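Local coordinates for galactose-binding-like protein (Bacteroides thetaiotaomicron, PDB 7M1B), which probably binds galactose or related sugars as a SusE-like protein and may also have a degradative role, at residues E116-P121 with Y127-N132; S273-R276 with Y282-R285; I319-W324 with I334-K339. All coordinates share one frame; numbering follows the deposited sequence.

Following the chain from its N terminus, interaction 1 comes first and closes a short beta hairpin between strands 118-122 and 125-131. Interactions 2 and 3 follow in series, neither nested in the other nor crossing it, on the far side of the chain's centre, with nearest atoms about 23 and 25 Å from interaction 1. Interaction 2 closes the loop that leaves strand 256-274, and interaction 3 closes the connection running from residues 319-324 into helix 331-338. These two touch: Y284 OH probably hydrogen-bonds I319 O at 2.7 Å, and Y283 packs on S338. Together they tie the strand-end loop, the 319-324 loop and the helix.

Interaction 1. Residues E116-P121 with Y127-N132; sequences EIEVNP and YIHTTN
The imidazole of H129 reaches across to E118 and N120 on the partner strand, and most of the polar side-chain contact gathers round it. Its NE2 donates to N120 OD1 at 2.7 Å, a short but bent bond (N-H...O 149°): the donor stands above the carbonyl plane instead of on a lone pair, and amide and ring are turned about 50° against each other. Alongside lies the aliphatic part of E118, whose CB sits over one face of the H129 ring, 3.7 Å from its centroid, in a CH-pi contact. The ring gets there because H129 CG stands between the backbone N and the carbonyl carbon (chi1 49°), which swings it over toward the neighbouring strand.

E118 also positions this acceptor through its carboxylate: N120 ND2 makes a straight 3.0 Å bond to the anti lone pair of E118 OE2, nearly in the amide plane, so the amide is held at both ends and its OD1 is kept turned to the histidine.

Beneath these groups runs a regular antiparallel ladder. E118 and H129 form a hydrogen-bonded pair, with E118 N to H129 O at 2.8 Å, and N120 with Y127 forms the next; V119 and I128 are the non-hydrogen-bonded pair between them. On their face of the sheet V119 CG1 meets I128 CG1 at 4.0 Å, and I117 CD1 packs on I128 CG2 at 3.8 Å.

The hairpin continues into a three-stranded sheet, with strand 163-168 pairing beyond 125-131. Its apolar face, through I117, V119 and I128, packs on strands 193-197 and 138-144 of a four-stranded antiparallel sheet, giving a beta sandwich. At the open end of the hairpin, T130 OG1 lies near I117 N but bonds to A113 O of helix 109-115.

Interaction 2. Residues S273-R276 with Y282-R285; sequences SWQR and YYYR. With EDO (1,2-ethanediol), chain B.
Q275 and Y283 face each other with CA atoms 6.3 Å apart, and R276 lies opposite Y282 at a similar separation. The chain from Y282 to R285 folds into a type II beta turn, Y284 taking its positive-phi corner. One direct bond joins the two segments: Y284 N donates to Q275 OE1 at 2.7 Å, in the plane of the amide, so a side chain receives the N-H of the turn. Q275 NE2, the other end of that amide, lies over one face of the Y284 ring, 3.5 Å from Y284 CE1, with the two planes 83° apart; NE2 also bonds to E341.

The contact secures the loop leaving strand 256-274, one of the long strands of the galactose-binding-like domain, against the turn that precedes strand 289-290.

Y283 brings its ring edge to Q275 O, while water 1 accepts from Y283 OH and donates to the same carbonyl. Y283 CD1 also meets Q275 CB at 3.6 Å. Bends at chi2 (-92°) and chi3 carry the R276 guanidinium back to Y282, whose CD2 lies over its centre, 3.4 Å from R276 CZ, the two planes tilted by 29°. Water 2 links R276 NE to Y282 O. R276 NH2 bonds to A286 O, and NH1 donates to O2 of a 1,2-ethanediol at 2.9 Å, probably a remnant of the crystallisation liquor.

Interaction 3. Residues I319-W324 with I334-K339; sequences IKPSGW and ITYASK
The Y336 ring carries P321 over one face: CG of the proline stands off-centre toward the rim, 3.7 Å from Y336 CG and 4.0 Å from the ring centroid, a CH-pi contact 26° off the normal. P321 CD follows alongside, 3.8 Å from Y336 CD2. In the plane of the ring, at its hydroxyl edge, lies water 3, 2.6 Å from Y336 OH and accepting from I319 N. I319 O also comes close, 3.3 Å from Y336 CE2, but its hydrogen bond is with Y284 OH. With CG anti to the backbone N (chi1 177°), the ring of Y336 extends from helix 331-338 so that one face lies against P321.

The loop is shaped by its own turns. K320 to G323 make a type I beta turn, closed by G323 N to K320 O, and G323 adopts a positive phi. Overlapping it is an ST turn in which W324 N donates to S322 OG at 2.9 Å; CB of S322 rests over one face of the W324 ring. S322 OG also bonds to D333 OD2, a further tie between this loop and the helix. With an alanine in place of Y336, the face on which P321 CG rests is lost, which would probably open a gap beside the proline and leave water 3 without its hydroxyl partner.

Y284, from the loop after strand 256-274, touches both P321 and Y336. The extended K320 side chain runs past D333 and brings its NZ to W324 O at 2.9 Å and to S328 O.

Interaction 1. Residues E116-P121 with Y127-N132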
# COMPACT_ATOMS: atom_id res chain seq x y z
N GLU A 116 3.81 1.38 27.85
CA GLU A 116 2.78 1.02 26.88
C GLU A 116 3.40 0.66 25.52
O GLU A 116 2.65 0.48 24.56
CB GLU A 116 1.80 2.18 26.73
CG GLU A 116 1.06 2.50 28.04
CD GLU A 116 0.10 1.38 28.40
OE1 GLU A 116 -0.61 0.86 27.48
OE2 GLU A 116 0.08 1.02 29.58
N ILE A 117 4.74 0.57 25.42
CA ILE A 117 5.40 0.47 24.12
C ILE A 117 5.08 -0.90 23.56
O ILE A 117 4.92 -1.84 24.36
CB ILE A 117 6.93 0.73 24.24
CG1 ILE A 117 7.55 1.09 22.83
CG2 ILE A 117 7.73 -0.37 24.98
CD1 ILE A 117 9.04 1.44 22.93
N GLU A 118 4.90 -0.92 22.22
CA GLU A 118 4.80 -2.14 21.45
C GLU A 118 5.82 -2.07 20.33
O GLU A 118 6.01 -0.99 19.74
CB GLU A 118 3.36 -2.46 20.98
CG GLU A 118 3.19 -3.83 20.36
CD GLU A 118 1.76 -4.26 20.09
OE1 GLU A 118 0.83 -3.76 20.78
OE2 GLU A 118 1.58 -5.13 19.22
N VAL A 119 6.53 -3.17 20.08
CA VAL A 119 7.52 -3.20 19.02
C VAL A 119 7.22 -4.45 18.17
O VAL A 119 7.18 -5.60 18.67
CB VAL A 119 8.94 -3.26 19.60
CG1 VAL A 119 10.03 -3.11 18.55
CG2 VAL A 119 9.15 -2.22 20.72
N ASN A 120 6.93 -4.21 16.89
CA ASN A 120 6.56 -5.32 16.02
C ASN A 120 7.50 -5.38 14.83
O ASN A 120 8.04 -4.36 14.38
CB ASN A 120 5.17 -5.12 15.40
CG ASN A 120 4.10 -4.80 16.43
OD1 ASN A 120 3.31 -3.88 16.22
ND2 ASN A 120 4.01 -5.62 17.45
N PRO A 121 7.69 -6.57 14.21
CA PRO A 121 8.48 -6.61 12.98
C PRO A 121 7.77 -5.83 11.87
O PRO A 121 6.54 -5.77 11.80
CB PRO A 121 8.47 -8.10 12.60
CG PRO A 121 7.97 -8.85 13.79
CD PRO A 121 7.18 -7.87 14.66
N TYR A 127 8.79 -1.75 13.80
CA TYR A 127 7.85 -0.66 13.96
C TYR A 127 7.62 -0.45 15.45
O TYR A 127 7.22 -1.39 16.14
CB TYR A 127 6.54 -0.95 13.21
CG TYR A 127 5.43 0.03 13.41
CD1 TYR A 127 5.55 1.33 12.93
CD2 TYR A 127 4.27 -0.33 14.10
CE1 TYR A 127 4.52 2.24 13.10
CE2 TYR A 127 3.25 0.59 14.29
CZ TYR A 127 3.38 1.88 13.78
OH TYR A 127 2.42 2.86 13.99
N ILE A 128 7.85 0.77 15.92
CA ILE A 128 7.72 1.09 17.35
C ILE A 128 6.50 1.98 17.55
O ILE A 128 6.39 2.99 16.86
CB ILE A 128 8.99 1.79 17.85
CG1 ILE A 128 10.18 0.82 17.79
CG2 ILE A 128 8.77 2.27 19.28
CD1 ILE A 128 11.52 1.47 17.98
N HIS A 129 5.59 1.59 18.45
CA HIS A 129 4.41 2.40 18.71
C HIS A 129 4.16 2.51 20.21
O HIS A 129 4.39 1.58 20.98
CB HIS A 129 3.17 2.00 17.90
CG HIS A 129 2.83 0.55 17.92
ND1 HIS A 129 1.63 0.07 18.41
CD2 HIS A 129 3.52 -0.52 17.46
CE1 HIS A 129 1.59 -1.25 18.26
NE2 HIS A 129 2.76 -1.63 17.69
N THR A 130 3.69 3.69 20.62
CA THR A 130 3.31 3.89 22.03
C THR A 130 2.30 5.02 22.10
O THR A 130 1.93 5.56 21.06
CB THR A 130 4.53 4.01 22.94
OG1 THR A 130 4.09 3.82 24.29
CG2 THR A 130 5.27 5.32 22.77
N THR A 131 1.88 5.35 23.34
CA THR A 131 0.86 6.37 23.57
C THR A 131 1.43 7.57 24.33
O THR A 131 2.38 7.49 25.13
CB THR A 131 -0.37 5.77 24.25
OG1 THR A 131 -1.39 6.78 24.35
CG2 THR A 131 -0.03 5.25 25.63
N ASN A 132 0.81 8.71 24.05
CA ASN A 132 1.33 10.00 24.50
C ASN A 132 0.15 10.97 24.48
O ASN A 132 0.18 11.96 23.75
CB ASN A 132 2.47 10.42 23.56
CG ASN A 132 3.11 11.75 23.86
OD1 ASN A 132 3.16 12.17 25.03
ND2 ASN A 132 3.65 12.40 22.82

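Interaction 2. Residues S273-R276 with Y282-R285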
# COMPACT_ATOMS: atom_id res chain seq x y z
N SER A 273 2.11 -2.22 -10.40
CA SER A 273 0.89 -1.99 -11.20
C SER A 273 1.33 -1.82 -12.65
O SER A 273 2.33 -1.13 -12.96
CB SER A 273 0.26 -0.65 -10.73
OG SER A 273 -0.89 -0.44 -11.50
N TRP A 274 0.67 -2.56 -13.57
CA TRP A 274 0.87 -2.34 -14.99
C TRP A 274 -0.37 -1.81 -15.67
O TRP A 274 -1.46 -2.33 -15.44
CB TRP A 274 1.21 -3.66 -15.71
CG TRP A 274 2.60 -4.14 -15.40
CD1 TRP A 274 3.68 -4.00 -16.22
CD2 TRP A 274 3.00 -4.98 -14.31
NE1 TRP A 274 4.75 -4.71 -15.72
CE2 TRP A 274 4.36 -5.31 -14.54
CE3 TRP A 274 2.39 -5.45 -13.14
CZ2 TRP A 274 5.12 -6.08 -13.64
CZ3 TRP A 274 3.12 -6.27 -12.28
CH2 TRP A 274 4.47 -6.57 -12.52
N GLN A 275 -0.16 -0.78 -16.53
CA GLN A 275 -1.23 -0.24 -17.36
C GLN A 275 -1.47 -1.17 -18.57
O GLN A 275 -0.55 -1.87 -19.04
CB GLN A 275 -0.81 1.11 -17.96
CG GLN A 275 -0.71 2.21 -16.88
CD GLN A 275 -0.08 3.44 -17.50
OE1 GLN A 275 -0.45 3.87 -18.59
NE2 GLN A 275 0.86 4.02 -16.77
N ARG A 276 -2.70 -1.10 -19.13
CA ARG A 276 -2.97 -1.85 -20.38
C ARG A 276 -2.12 -1.15 -21.46
O ARG A 276 -1.95 0.08 -21.50
CB ARG A 276 -4.49 -1.70 -20.71
CG ARG A 276 -4.86 -2.22 -22.10
CD ARG A 276 -4.82 -1.12 -23.15
NE ARG A 276 -5.86 -0.08 -22.87
CZ ARG A 276 -7.11 -0.12 -23.40
NH1 ARG A 276 -7.46 -1.07 -24.29
NH2 ARG A 276 -7.95 0.80 -23.01
N TYR A 282 -1.40 2.62 -25.80
CA TYR A 282 -2.47 2.82 -24.82
C TYR A 282 -1.99 3.32 -23.46
O TYR A 282 -2.79 3.58 -22.56
CB TYR A 282 -3.32 1.56 -24.66
CG TYR A 282 -4.27 1.45 -25.82
CD1 TYR A 282 -3.88 0.79 -27.00
CD2 TYR A 282 -5.61 1.83 -25.68
CE1 TYR A 282 -4.76 0.70 -28.07
CE2 TYR A 282 -6.48 1.81 -26.76
CZ TYR A 282 -6.08 1.14 -27.94
OH TYR A 282 -6.96 1.06 -29.01
N TYR A 283 -0.67 3.35 -23.28
CA TYR A 283 -0.19 3.91 -22.02
C TYR A 283 -0.65 5.36 -21.81
O TYR A 283 -0.72 6.19 -22.75
CB TYR A 283 1.34 3.78 -21.87
CG TYR A 283 1.87 2.38 -21.72
CD1 TYR A 283 1.25 1.46 -20.87
CD2 TYR A 283 3.06 1.99 -22.36
CE1 TYR A 283 1.77 0.17 -20.71
CE2 TYR A 283 3.60 0.70 -22.19
CZ TYR A 283 2.99 -0.17 -21.30
OH TYR A 283 3.46 -1.46 -21.15
N TYR A 284 -0.92 5.66 -20.56
CA TYR A 284 -1.16 7.02 -20.07
C TYR A 284 -2.41 7.63 -20.76
O TYR A 284 -2.47 8.84 -20.98
CB TYR A 284 0.09 7.88 -20.31
CG TYR A 284 1.22 7.43 -19.43
CD1 TYR A 284 1.21 7.65 -18.05
CD2 TYR A 284 2.29 6.80 -20.00
CE1 TYR A 284 2.25 7.21 -17.23
CE2 TYR A 284 3.34 6.33 -19.20
CZ TYR A 284 3.33 6.60 -17.83
OH TYR A 284 4.33 6.16 -17.00
N ARG A 285 -3.37 6.77 -21.08
CA ARG A 285 -4.68 7.20 -21.59
C ARG A 285 -5.58 5.96 -21.59
O ARG A 285 -5.17 4.89 -21.09
CB ARG A 285 -4.53 7.71 -23.05
CG ARG A 285 -4.17 6.68 -24.13
CD ARG A 285 -4.12 7.19 -25.59
NE ARG A 285 -3.99 6.13 -26.63
CZ ARG A 285 -4.96 5.55 -27.38
NH1 ARG A 285 -6.23 5.90 -27.21
NH2 ARG A 285 -4.63 4.61 -28.29
C1 EDO B . -10.27 -3.81 -26.31
O1 EDO B . -9.15 -3.33 -27.04
C2 EDO B . -10.46 -3.00 -25.08
O2 EDO B . -10.18 -1.57 -25.16
O HOH W 1 2.02 -2.76 -19.22
O HOH W 2 -4.78 2.05 -21.28

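Interaction 3. Residues I319-W324 with I334-K339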
# COMPACT_ATOMS: atom_id res chain seq x y z
N ILE A 319 3.30 8.05 -12.28
CA ILE A 319 4.08 9.12 -12.91
C ILE A 319 4.25 8.84 -14.40
O ILE A 319 4.55 7.70 -14.81
CB ILE A 319 5.44 9.24 -12.19
CG1 ILE A 319 5.23 9.67 -10.72
CG2 ILE A 319 6.29 10.28 -12.90
CD1 ILE A 319 4.27 10.80 -10.51
N LYS A 320 4.11 9.92 -15.22
CA LYS A 320 4.46 9.90 -16.64
C LYS A 320 5.83 10.56 -16.79
O LYS A 320 5.90 11.77 -16.67
CB LYS A 320 3.41 10.58 -17.52
CG LYS A 320 3.66 10.39 -19.01
CD LYS A 320 2.50 11.10 -19.79
CE LYS A 320 2.61 10.78 -21.28
NZ LYS A 320 1.52 11.46 -22.04
N PRO A 321 6.96 9.85 -16.91
CA PRO A 321 8.29 10.51 -16.87
C PRO A 321 8.44 11.76 -17.75
O PRO A 321 9.04 12.76 -17.34
CB PRO A 321 9.24 9.42 -17.37
CG PRO A 321 8.59 8.14 -16.87
CD PRO A 321 7.08 8.38 -17.06
N SER A 322 7.91 11.71 -18.97
CA SER A 322 8.05 12.84 -19.89
C SER A 322 7.22 14.06 -19.48
O SER A 322 7.53 15.22 -19.87
CB SER A 322 7.57 12.40 -21.25
OG SER A 322 6.13 12.27 -21.20
N GLY A 323 6.09 13.81 -18.79
CA GLY A 323 5.13 14.86 -18.49
C GLY A 323 4.42 15.38 -19.76
O GLY A 323 3.72 16.39 -19.72
N TRP A 324 4.49 14.65 -20.90
CA TRP A 324 3.85 15.08 -22.14
C TRP A 324 2.34 14.97 -22.02
O TRP A 324 1.81 14.25 -21.16
CB TRP A 324 4.36 14.20 -23.29
CG TRP A 324 5.80 14.45 -23.69
CD1 TRP A 324 6.67 15.40 -23.24
CD2 TRP A 324 6.47 13.74 -24.74
NE1 TRP A 324 7.87 15.31 -23.92
CE2 TRP A 324 7.78 14.29 -24.84
CE3 TRP A 324 6.14 12.64 -25.55
CZ2 TRP A 324 8.70 13.81 -25.78
CZ3 TRP A 324 7.04 12.19 -26.50
CH2 TRP A 324 8.32 12.75 -26.58
N ILE A 334 7.19 4.74 -22.32
CA ILE A 334 6.74 3.39 -22.71
C ILE A 334 7.58 2.29 -22.06
O ILE A 334 7.05 1.34 -21.48
CB ILE A 334 6.76 3.32 -24.24
CG1 ILE A 334 5.62 4.18 -24.83
CG2 ILE A 334 6.66 1.85 -24.65
CD1 ILE A 334 5.79 4.48 -26.30
N THR A 335 8.89 2.47 -22.03
CA THR A 335 9.74 1.56 -21.30
C THR A 335 9.35 1.53 -19.82
O THR A 335 9.26 0.44 -19.21
CB THR A 335 11.21 1.95 -21.52
OG1 THR A 335 11.46 1.91 -22.93
CG2 THR A 335 12.20 1.04 -20.82
N TYR A 336 9.28 2.70 -19.18
CA TYR A 336 8.93 2.81 -17.77
C TYR A 336 7.62 2.07 -17.45
O TYR A 336 7.55 1.29 -16.49
CB TYR A 336 8.91 4.27 -17.33
CG TYR A 336 8.50 4.58 -15.91
CD1 TYR A 336 9.39 4.52 -14.85
CD2 TYR A 336 7.16 4.86 -15.61
CE1 TYR A 336 8.99 4.84 -13.55
CE2 TYR A 336 6.74 5.21 -14.34
CZ TYR A 336 7.64 5.12 -13.29
OH TYR A 336 7.17 5.45 -12.04
N ALA A 337 6.56 2.38 -18.19
CA ALA A 337 5.31 1.74 -17.83
C ALA A 337 5.36 0.24 -18.07
O ALA A 337 4.74 -0.50 -17.29
CB ALA A 337 4.20 2.36 -18.70
N SER A 338 6.04 -0.19 -19.14
CA SER A 338 6.01 -1.62 -19.45
C SER A 338 6.74 -2.45 -18.36
O SER A 338 6.51 -3.67 -18.28
CB SER A 338 6.61 -1.86 -20.84
OG SER A 338 8.08 -1.70 -20.78
N LYS A 339 7.67 -1.83 -17.60
CA LYS A 339 8.42 -2.52 -16.56
C LYS A 339 7.66 -2.64 -15.23
O LYS A 339 8.04 -3.40 -14.32
CB LYS A 339 9.78 -1.82 -16.40
CG LYS A 339 9.76 -0.67 -15.38
CD LYS A 339 11.14 -0.40 -14.74
CE LYS A 339 11.89 0.77 -15.37
NZ LYS A 339 13.32 0.81 -14.98
O HOH W 3 4.66 5.53 -11.56